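Local structure of ribulose-bisphosphate carboxylase (Alicyclobacillus acidocaldarius subsp. acidocaldarius, 4NAS) at residues D24-R29 against A76-A81; V215-P220 against R225-R230; R230-G235 against V260-L265. The protein belongs to the ribulose-bisphosphate carboxylase large-chain family, joining a ferredoxin-like N-terminal domain to a TIM-barrel domain, and binds calcium in this crystal structure. All coordinates share one frame; numbering follows the deposited sequence.

In the fold
Interaction 1 comes first along the chain and closes a loop of 46 residues inside the N-terminal domain, seating the start of helix 26-36 on strand 73-83. Interactions 2 and 3 follow in series in the TIM-barrel domain, with centres about 44 and 46 Å from that of interaction 1. Interaction 2 folds helix 221-233 back on the loop that leaves strand 214-216, with only four residues between its segments. Interaction 3 starts on the same helix, at the shared Arg230, and spans 24 residues to the loop before strand 264-267. None nests in or crosses another, but 2 and 3 touch, through Ala228 on Val260 and Leu217 on Leu231, and tie one helix to both loops beside the parallel barrel sheet.

Interaction 1. Residues D24-R29 against A76-A81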
loop_
_atom_site.group_PDB
_atom_site.type_symbol
_atom_site.label_atom_id
_atom_site.label_comp_id
_atom_site.label_asym_id
_atom_site.label_seq_id
_atom_site.Cartn_x
_atom_site.Cartn_y
_atom_site.Cartn_z
ATOM N N ASP B 24 19.699 25.981 -3.420
ATOM C CA ASP B 24 19.529 26.624 -4.723
ATOM C C ASP B 24 18.817 25.743 -5.748
ATOM O O ASP B 24 18.636 26.141 -6.902
ATOM C CB ASP B 24 20.877 27.087 -5.271
ATOM C CG ASP B 24 21.893 25.965 -5.339
ATOM O OD1 ASP B 24 21.696 24.930 -4.663
ATOM O OD2 ASP B 24 22.897 26.126 -6.065
ATOM N N LYS B 25 18.407 24.555 -5.319
ATOM C CA LYS B 25 17.731 23.618 -6.198
ATOM C C LYS B 25 16.250 23.593 -5.877
ATOM O O LYS B 25 15.442 23.143 -6.688
ATOM C CB LYS B 25 18.311 22.212 -6.026
ATOM C CG LYS B 25 19.827 22.150 -6.108
ATOM N N LEU B 26 15.905 24.090 -4.691
ATOM C CA LEU B 26 14.545 23.994 -4.172
ATOM C C LEU B 26 13.495 24.588 -5.115
ATOM O O LEU B 26 12.451 23.977 -5.368
ATOM C CB LEU B 26 14.454 24.666 -2.803
ATOM C CG LEU B 26 14.967 23.871 -1.607
ATOM C CD1 LEU B 26 14.799 24.680 -0.335
ATOM C CD2 LEU B 26 14.248 22.532 -1.489
ATOM N N GLU B 27 13.785 25.775 -5.630
ATOM C CA GLU B 27 12.839 26.501 -6.470
ATOM C C GLU B 27 12.564 25.757 -7.781
ATOM O O GLU B 27 11.412 25.584 -8.169
ATOM C CB GLU B 27 13.362 27.908 -6.746
ATOM C CG GLU B 27 12.308 29.002 -6.595
ATOM C CD GLU B 27 11.962 29.314 -5.142
ATOM O OE1 GLU B 27 10.759 29.455 -4.839
ATOM O OE2 GLU B 27 12.889 29.437 -4.309
ATOM N N ALA B 28 13.621 25.302 -8.450
ATOM C CA ALA B 28 13.468 24.501 -9.665
ATOM C C ALA B 28 12.805 23.144 -9.382
ATOM O O ALA B 28 11.926 22.706 -10.122
ATOM C CB ALA B 28 14.810 24.301 -10.349
ATOM N N ARG B 29 13.230 22.476 -8.314
ATOM C CA ARG B 29 12.665 21.176 -7.991
ATOM C C ARG B 29 11.164 21.286 -7.746
ATOM O O ARG B 29 10.396 20.477 -8.257
ATOM C CB ARG B 29 13.363 20.543 -6.789
ATOM C CG ARG B 29 12.843 19.160 -6.472
ATOM C CD ARG B 29 13.635 18.480 -5.389
ATOM N NE ARG B 29 12.972 17.260 -4.952
ATOM C CZ ARG B 29 13.446 16.430 -4.029
ATOM N NH1 ARG B 29 14.612 16.675 -3.443
ATOM N NH2 ARG B 29 12.751 15.343 -3.697
ATOM N N ALA B 76 13.533 21.303 4.160
ATOM C CA ALA B 76 12.526 22.272 3.789
ATOM C C ALA B 76 11.153 21.646 3.657
ATOM O O ALA B 76 11.013 20.419 3.513
ATOM C CB ALA B 76 12.920 22.969 2.490
ATOM N N GLU B 77 10.140 22.500 3.732
ATOM C CA GLU B 77 8.786 22.115 3.380
ATOM C C GLU B 77 8.425 22.804 2.078
ATOM O O GLU B 77 8.780 23.961 1.849
ATOM C CB GLU B 77 7.793 22.516 4.467
ATOM C CG GLU B 77 7.792 21.563 5.655
ATOM C CD GLU B 77 6.728 21.902 6.669
ATOM O OE1 GLU B 77 5.966 22.863 6.434
ATOM O OE2 GLU B 77 6.660 21.205 7.704
ATOM N N ILE B 78 7.739 22.075 1.212
ATOM C CA ILE B 78 7.267 22.636 -0.038
ATOM C C ILE B 78 5.791 22.319 -0.090
ATOM O O ILE B 78 5.401 21.217 0.293
ATOM C CB ILE B 78 7.979 21.974 -1.212
ATOM C CG1 ILE B 78 9.450 22.382 -1.220
ATOM C CG2 ILE B 78 7.320 22.346 -2.520
ATOM C CD1 ILE B 78 10.276 21.611 -2.202
ATOM N N ASP B 79 4.976 23.284 -0.515
ATOM C CA ASP B 79 3.546 23.049 -0.728
ATOM C C ASP B 79 3.269 23.061 -2.232
ATOM O O ASP B 79 3.656 24.011 -2.915
ATOM C CB ASP B 79 2.693 24.152 -0.070
ATOM C CG ASP B 79 2.861 24.231 1.448
ATOM O OD1 ASP B 79 3.156 23.214 2.101
ATOM O OD2 ASP B 79 2.666 25.340 1.991
ATOM N N ILE B 80 2.617 22.019 -2.749
ATOM C CA ILE B 80 2.257 21.956 -4.174
ATOM C C ILE B 80 0.731 21.826 -4.336
ATOM O O ILE B 80 0.096 21.020 -3.637
ATOM C CB ILE B 80 2.939 20.763 -4.891
ATOM C CG1 ILE B 80 4.464 20.806 -4.731
ATOM C CG2 ILE B 80 2.562 20.725 -6.369
ATOM C CD1 ILE B 80 5.120 22.066 -5.324
ATOM N N ALA B 81 0.141 22.628 -5.225
ATOM C CA ALA B 81 -1.292 22.540 -5.521
ATOM C C ALA B 81 -1.558 21.727 -6.796
ATOM O O ALA B 81 -1.054 22.068 -7.868
ATOM C CB ALA B 81 -1.900 23.926 -5.642
#
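Leu26, in the first turn of helix 26-36, reaches across to strand 73-83 and divides its two methyl groups between Ala76 and Ile78. Its CG lies beside the backbone N (chi1 -79°), with the branch extended, so that CD1 comes to 3.8 Å from CB of Ala76 while CD2 comes to 4.1 Å from CD1 of Ile78. The isoleucine answers with its long arm: CG1 also stands beside its own backbone N (chi1 -69°) and the chain runs on straight to CD1, which makes the touch. The leucine and isoleucine side chains run at a slant to each other and meet through terminal methyls. Ala76 and Ile78, two apart on the strand, face the helix, whereas the intervening Glu77 points to the other side of the sheet, where it pairs with Arg64. Leu19 of strand 12-22 packs on both Leu26 and Ile78 and continues this apolar layer. The turn itself is closed by a backbone bond of 2.8 Å from Arg29 N to Lys25 O. Helix packed on one face of an antiparallel sheet of strand order 2-3-1-4 is the pattern of the ferredoxin-like fold, as in the N-terminal domain of this family.

Interaction 2. Residues V215-P220 against R225-R230; sequences VNLTGP and RERARR
Trans first torsions extend both Leu217 (CG opposite the backbone N, chi1 -177°) and Arg227, and these two side chains carry most of the contact. In Leu217 this brings the two terminal methyls to the helix although the CB does not point at it. CD1 lies 3.9 Å from the backbone N of Ala228, CD2 lies 4.2 Å from CB of the same residue, and CD1 also approaches Arg227 CG at 4.3 Å. Arg227 stays stretched as far as CD, then bends at chi3 (-133°), which swings its guanidinium alongside the backbone of Thr218. NH1 donates to Thr218 O at 3.2 Å with a fairly straight N-H...O angle of 158°. The carbonyl oxygen sits at the edge of the guanidinium, close to its plane, yet the donor stands well above the carbonyl plane, away from the lone-pair directions. Both segments belong to the beta-alpha-beta unit of strand 214-216, helix 221-233 and strand 238-242, a repeating element of the TIM barrel, and the bond ties the loop after the first strand to the helix it leads into. CD of Arg227 lies 3.6 Å from the same Thr218 O, so the end of the aliphatic chain runs alongside the carbonyl that NH1 bonds. Its stronger partner is Glu190, which with Glu184 forms salt bridges to NH2 and helps to hold the guanidinium in place. Arg230, also bound to Glu190, lays its guanidinium face over CA of Arg227, 3.8 Å above the plane. Asn88 of the second subunit packs on Thr218, placing this loop at the dimer interface. Farther round the helix, Arg229 NH2 and Glu226 OE1 form a salt bridge of 2.7 Å whose hydrogen-bond geometry is weak.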
loop_
_atom_site.group_PDB
_atom_site.type_symbol
_atom_site.label_atom_id
_atom_site.label_comp_id
_atom_site.label_asym_id
_atom_site.label_seq_id
_atom_site.Cartn_x
_atom_site.Cartn_y
_atom_site.Cartn_z
ATOM N N VAL B 215 -15.545 -9.765 12.621
ATOM C CA VAL B 215 -14.969 -10.916 11.960
ATOM C C VAL B 215 -14.000 -10.439 10.891
ATOM O O VAL B 215 -14.259 -9.467 10.185
ATOM C CB VAL B 215 -16.093 -11.818 11.368
ATOM C CG1 VAL B 215 -16.993 -11.034 10.404
ATOM C CG2 VAL B 215 -15.521 -13.066 10.744
ATOM N N ASN B 216 -12.850 -11.084 10.819
ATOM C CA ASN B 216 -11.855 -10.729 9.820
ATOM C C ASN B 216 -12.384 -10.930 8.385
ATOM O O ASN B 216 -12.819 -12.026 8.035
ATOM C CB ASN B 216 -10.580 -11.540 10.073
ATOM C CG ASN B 216 -9.317 -10.839 9.562
ATOM O OD1 ASN B 216 -9.348 -9.666 9.179
ATOM N ND2 ASN B 216 -8.201 -11.564 9.557
ATOM N N LEU B 217 -12.348 -9.875 7.563
ATOM C CA LEU B 217 -12.792 -9.956 6.156
ATOM C C LEU B 217 -11.627 -10.367 5.281
ATOM O O LEU B 217 -10.636 -9.656 5.201
ATOM C CB LEU B 217 -13.329 -8.606 5.684
ATOM C CG LEU B 217 -13.883 -8.566 4.255
ATOM C CD1 LEU B 217 -14.976 -9.628 4.006
ATOM C CD2 LEU B 217 -14.419 -7.181 4.006
ATOM N N THR B 218 -11.712 -11.546 4.674
ATOM C CA THR B 218 -10.542 -12.136 4.035
ATOM C C THR B 218 -10.886 -12.864 2.743
ATOM O O THR B 218 -12.058 -13.127 2.456
ATOM C CB THR B 218 -9.880 -13.177 4.958
ATOM O OG1 THR B 218 -10.768 -14.284 5.141
ATOM C CG2 THR B 218 -9.559 -12.582 6.299
ATOM N N GLY B 219 -9.844 -13.233 2.001
ATOM C CA GLY B 219 -9.995 -13.879 0.713
ATOM C C GLY B 219 -9.653 -12.932 -0.434
ATOM O O GLY B 219 -9.263 -11.792 -0.222
ATOM N N PRO B 220 -9.818 -13.410 -1.668
ATOM C CA PRO B 220 -9.504 -12.708 -2.913
ATOM C C PRO B 220 -10.364 -11.463 -3.110
ATOM O O PRO B 220 -11.547 -11.478 -2.753
ATOM C CB PRO B 220 -9.867 -13.735 -3.993
ATOM C CG PRO B 220 -9.900 -15.046 -3.293
ATOM C CD PRO B 220 -10.354 -14.759 -1.913
ATOM N N ARG B 225 -16.503 -8.280 -1.784
ATOM C CA ARG B 225 -17.728 -7.525 -1.543
ATOM C C ARG B 225 -18.913 -8.483 -1.319
ATOM O O ARG B 225 -19.757 -8.272 -0.428
ATOM C CB ARG B 225 -17.977 -6.515 -2.676
ATOM C CG ARG B 225 -18.656 -5.214 -2.228
ATOM C CD ARG B 225 -18.563 -4.122 -3.292
ATOM N NE ARG B 225 -19.149 -4.565 -4.557
ATOM C CZ ARG B 225 -19.367 -3.781 -5.607
ATOM N NH1 ARG B 225 -19.054 -2.496 -5.561
ATOM N NH2 ARG B 225 -19.898 -4.292 -6.708
ATOM N N GLU B 226 -18.967 -9.555 -2.098
ATOM C CA GLU B 226 -19.988 -10.578 -1.871
ATOM C C GLU B 226 -19.822 -11.237 -0.493
ATOM O O GLU B 226 -20.801 -11.468 0.209
ATOM C CB GLU B 226 -19.962 -11.636 -2.976
ATOM C CG GLU B 226 -21.055 -12.713 -2.836
ATOM C CD GLU B 226 -22.478 -12.141 -2.912
ATOM O OE1 GLU B 226 -22.675 -11.102 -3.584
ATOM O OE2 GLU B 226 -23.403 -12.731 -2.300
ATOM N N ARG B 227 -18.586 -11.522 -0.088
ATOM C CA ARG B 227 -18.380 -12.101 1.235
ATOM C C ARG B 227 -18.803 -11.131 2.348
ATOM O O ARG B 227 -19.418 -11.538 3.328
ATOM C CB ARG B 227 -16.936 -12.582 1.454
ATOM C CG ARG B 227 -16.794 -13.354 2.780
ATOM C CD ARG B 227 -15.450 -14.064 2.969
ATOM N NE ARG B 227 -15.618 -15.453 3.428
ATOM C CZ ARG B 227 -14.621 -16.329 3.501
ATOM N NH1 ARG B 227 -13.390 -15.955 3.167
ATOM N NH2 ARG B 227 -14.837 -17.560 3.926
ATOM N N ALA B 228 -18.470 -9.853 2.187
ATOM C CA ALA B 228 -18.857 -8.828 3.158
ATOM C C ALA B 228 -20.381 -8.797 3.317
ATOM O O ALA B 228 -20.918 -8.622 4.429
ATOM C CB ALA B 228 -18.362 -7.468 2.696
ATOM N N ARG B 229 -21.071 -8.964 2.196
ATOM C CA ARG B 229 -22.531 -8.938 2.185
ATOM C C ARG B 229 -23.091 -10.140 2.930
ATOM O O ARG B 229 -24.062 -10.014 3.683
ATOM C CB ARG B 229 -23.070 -8.963 0.752
ATOM C CG ARG B 229 -22.785 -7.734 -0.093
ATOM C CD ARG B 229 -23.526 -7.865 -1.424
ATOM N NE ARG B 229 -23.149 -6.854 -2.409
ATOM C CZ ARG B 229 -22.579 -7.132 -3.575
ATOM N NH1 ARG B 229 -22.271 -6.151 -4.420
ATOM N NH2 ARG B 229 -22.319 -8.394 -3.897
ATOM N N ARG B 230 -22.498 -11.312 2.698
ATOM C CA ARG B 230 -22.976 -12.533 3.334
ATOM C C ARG B 230 -22.774 -12.424 4.827
ATOM O O ARG B 230 -23.668 -12.781 5.599
ATOM C CB ARG B 230 -22.248 -13.770 2.810
ATOM C CG ARG B 230 -22.514 -14.110 1.354
ATOM C CD ARG B 230 -22.035 -15.520 1.036
ATOM N NE ARG B 230 -20.661 -15.761 1.489
ATOM C CZ ARG B 230 -19.592 -15.745 0.694
ATOM N NH1 ARG B 230 -18.382 -15.981 1.198
ATOM N NH2 ARG B 230 -19.729 -15.501 -0.606
#

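Interaction 3. Residues R230-G235 against V260-L265; sequences RLAELG and VDVPIL
At the C-terminal end of helix 221-233 in the TIM barrel, Ala232 packs against Asp261 and Val262 in the loop that leads into strand 264-267. The helix finishes in a Schellman motif: Gly235, the first residue to leave helical angles, has a positive phi of 104° and its N bonds to Ala232 O at 2.9 Å. One turn earlier, CB of Ala232 faces the loop and meets Val262 CG1 at 3.8 Å, with Val262 CB just behind at 4.0 Å. The valine presents CG1 because chi1 (50°) places that methyl between its backbone N and carbonyl carbon, while CG2 lies trans to the N. The same alanine methyl stands 3.9 Å from the backbone N of Asp261, which is the centre of an inverse gamma turn closed by a weak bond from Val262 N to Val260 O. With a single methyl on the helix side, the backbones come close, Ala232 CA lying 5.6 Å from Val262 CA. Leu239 of strand 238-242 packs on Val262 from within the barrel layer. Lys127 and Arg136 give hydrogen bonds to the carbonyl oxygens of Val260 and Asp261 and probably help to hold the loop. No hydrogen bond joins the two segments, so this contact is van der Waals packing; polar backbone bonds shape each side separately.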
loop_
_atom_site.group_PDB
_atom_site.type_symbol
_atom_site.label_atom_id
_atom_site.label_comp_id
_atom_site.label_asym_id
_atom_site.label_seq_id
_atom_site.Cartn_x
_atom_site.Cartn_y
_atom_site.Cartn_z
ATOM N N ARG B 230 -22.498 -11.312 2.698
ATOM C CA ARG B 230 -22.976 -12.533 3.334
ATOM C C ARG B 230 -22.774 -12.424 4.827
ATOM O O ARG B 230 -23.668 -12.781 5.599
ATOM C CB ARG B 230 -22.248 -13.770 2.810
ATOM C CG ARG B 230 -22.514 -14.110 1.354
ATOM C CD ARG B 230 -22.035 -15.520 1.036
ATOM N NE ARG B 230 -20.661 -15.761 1.489
ATOM C CZ ARG B 230 -19.592 -15.745 0.694
ATOM N NH1 ARG B 230 -18.382 -15.981 1.198
ATOM N NH2 ARG B 230 -19.729 -15.501 -0.606
ATOM N N LEU B 231 -21.602 -11.917 5.223
ATOM C CA LEU B 231 -21.234 -11.847 6.632
ATOM C C LEU B 231 -22.164 -10.915 7.383
ATOM O O LEU B 231 -22.539 -11.192 8.522
ATOM C CB LEU B 231 -19.750 -11.441 6.822
ATOM C CG LEU B 231 -18.728 -12.461 6.308
ATOM C CD1 LEU B 231 -17.285 -11.984 6.420
ATOM C CD2 LEU B 231 -18.896 -13.808 7.013
ATOM N N ALA B 232 -22.555 -9.825 6.732
ATOM C CA ALA B 232 -23.555 -8.902 7.286
ATOM C C ALA B 232 -24.899 -9.608 7.459
ATOM O O ALA B 232 -25.502 -9.579 8.533
ATOM C CB ALA B 232 -23.721 -7.696 6.370
ATOM N N GLU B 233 -25.356 -10.236 6.384
ATOM C CA GLU B 233 -26.613 -10.987 6.381
ATOM C C GLU B 233 -26.654 -12.060 7.474
ATOM O O GLU B 233 -27.708 -12.358 8.021
ATOM C CB GLU B 233 -26.833 -11.611 4.999
ATOM C CG GLU B 233 -27.107 -10.578 3.901
ATOM C CD GLU B 233 -26.890 -11.115 2.488
ATOM O OE1 GLU B 233 -27.109 -10.354 1.519
ATOM O OE2 GLU B 233 -26.494 -12.292 2.343
ATOM N N LEU B 234 -25.492 -12.618 7.802
ATOM C CA LEU B 234 -25.390 -13.666 8.817
ATOM C C LEU B 234 -25.340 -13.116 10.234
ATOM O O LEU B 234 -25.377 -13.880 11.206
ATOM C CB LEU B 234 -24.164 -14.544 8.552
ATOM C CG LEU B 234 -24.407 -15.665 7.542
ATOM C CD1 LEU B 234 -23.084 -16.271 7.097
ATOM C CD2 LEU B 234 -25.334 -16.720 8.144
ATOM N N GLY B 235 -25.235 -11.798 10.365
ATOM C CA GLY B 235 -25.344 -11.189 11.680
ATOM C C GLY B 235 -24.049 -10.730 12.324
ATOM O O GLY B 235 -24.010 -10.497 13.529
ATOM N N VAL B 260 -23.641 -4.072 2.065
ATOM C CA VAL B 260 -22.658 -4.309 3.124
ATOM C C VAL B 260 -23.124 -3.520 4.341
ATOM O O VAL B 260 -22.622 -2.435 4.664
ATOM C CB VAL B 260 -21.207 -3.958 2.708
ATOM C CG1 VAL B 260 -20.232 -4.305 3.821
ATOM C CG2 VAL B 260 -20.834 -4.730 1.460
ATOM N N ASP B 261 -24.112 -4.096 5.013
ATOM C CA ASP B 261 -24.873 -3.370 6.002
ATOM C C ASP B 261 -24.332 -3.648 7.394
ATOM O O ASP B 261 -25.039 -4.143 8.267
ATOM C CB ASP B 261 -26.343 -3.760 5.894
ATOM C CG ASP B 261 -27.230 -2.829 6.657
ATOM O OD1 ASP B 261 -27.005 -1.601 6.555
ATOM O OD2 ASP B 261 -28.125 -3.324 7.370
ATOM N N VAL B 262 -23.067 -3.324 7.591
ATOM C CA VAL B 262 -22.378 -3.653 8.816
ATOM C C VAL B 262 -21.215 -2.657 8.998
ATOM O O VAL B 262 -20.609 -2.228 8.014
ATOM C CB VAL B 262 -21.840 -5.082 8.693
ATOM C CG1 VAL B 262 -21.079 -5.232 7.390
ATOM C CG2 VAL B 262 -20.960 -5.442 9.858
ATOM N N PRO B 263 -20.916 -2.253 10.251
ATOM C CA PRO B 263 -19.795 -1.310 10.418
ATOM C C PRO B 263 -18.449 -1.896 10.005
ATOM O O PRO B 263 -18.240 -3.114 10.093
ATOM C CB PRO B 263 -19.800 -1.027 11.924
ATOM C CG PRO B 263 -21.220 -1.254 12.349
ATOM C CD PRO B 263 -21.728 -2.377 11.482
ATOM N N ILE B 264 -17.541 -1.032 9.552
ATOM C CA ILE B 264 -16.181 -1.450 9.258
ATOM C C ILE B 264 -15.221 -1.122 10.429
ATOM O O ILE B 264 -15.199 -0.006 10.956
ATOM C CB ILE B 264 -15.677 -0.800 7.933
ATOM C CG1 ILE B 264 -16.508 -1.330 6.747
ATOM C CG2 ILE B 264 -14.159 -1.006 7.772
ATOM C CD1 ILE B 264 -16.298 -0.572 5.447
ATOM N N LEU B 265 -14.434 -2.104 10.826
ATOM C CA LEU B 265 -13.453 -1.909 11.880
ATOM C C LEU B 265 -12.076 -1.919 11.196
ATOM O O LEU B 265 -11.540 -2.977 10.833
ATOM C CB LEU B 265 -13.582 -3.013 12.948
ATOM C CG LEU B 265 -12.464 -3.182 14.004
ATOM C CD1 LEU B 265 -12.396 -1.958 14.928
ATOM C CD2 LEU B 265 -12.655 -4.491 14.844
#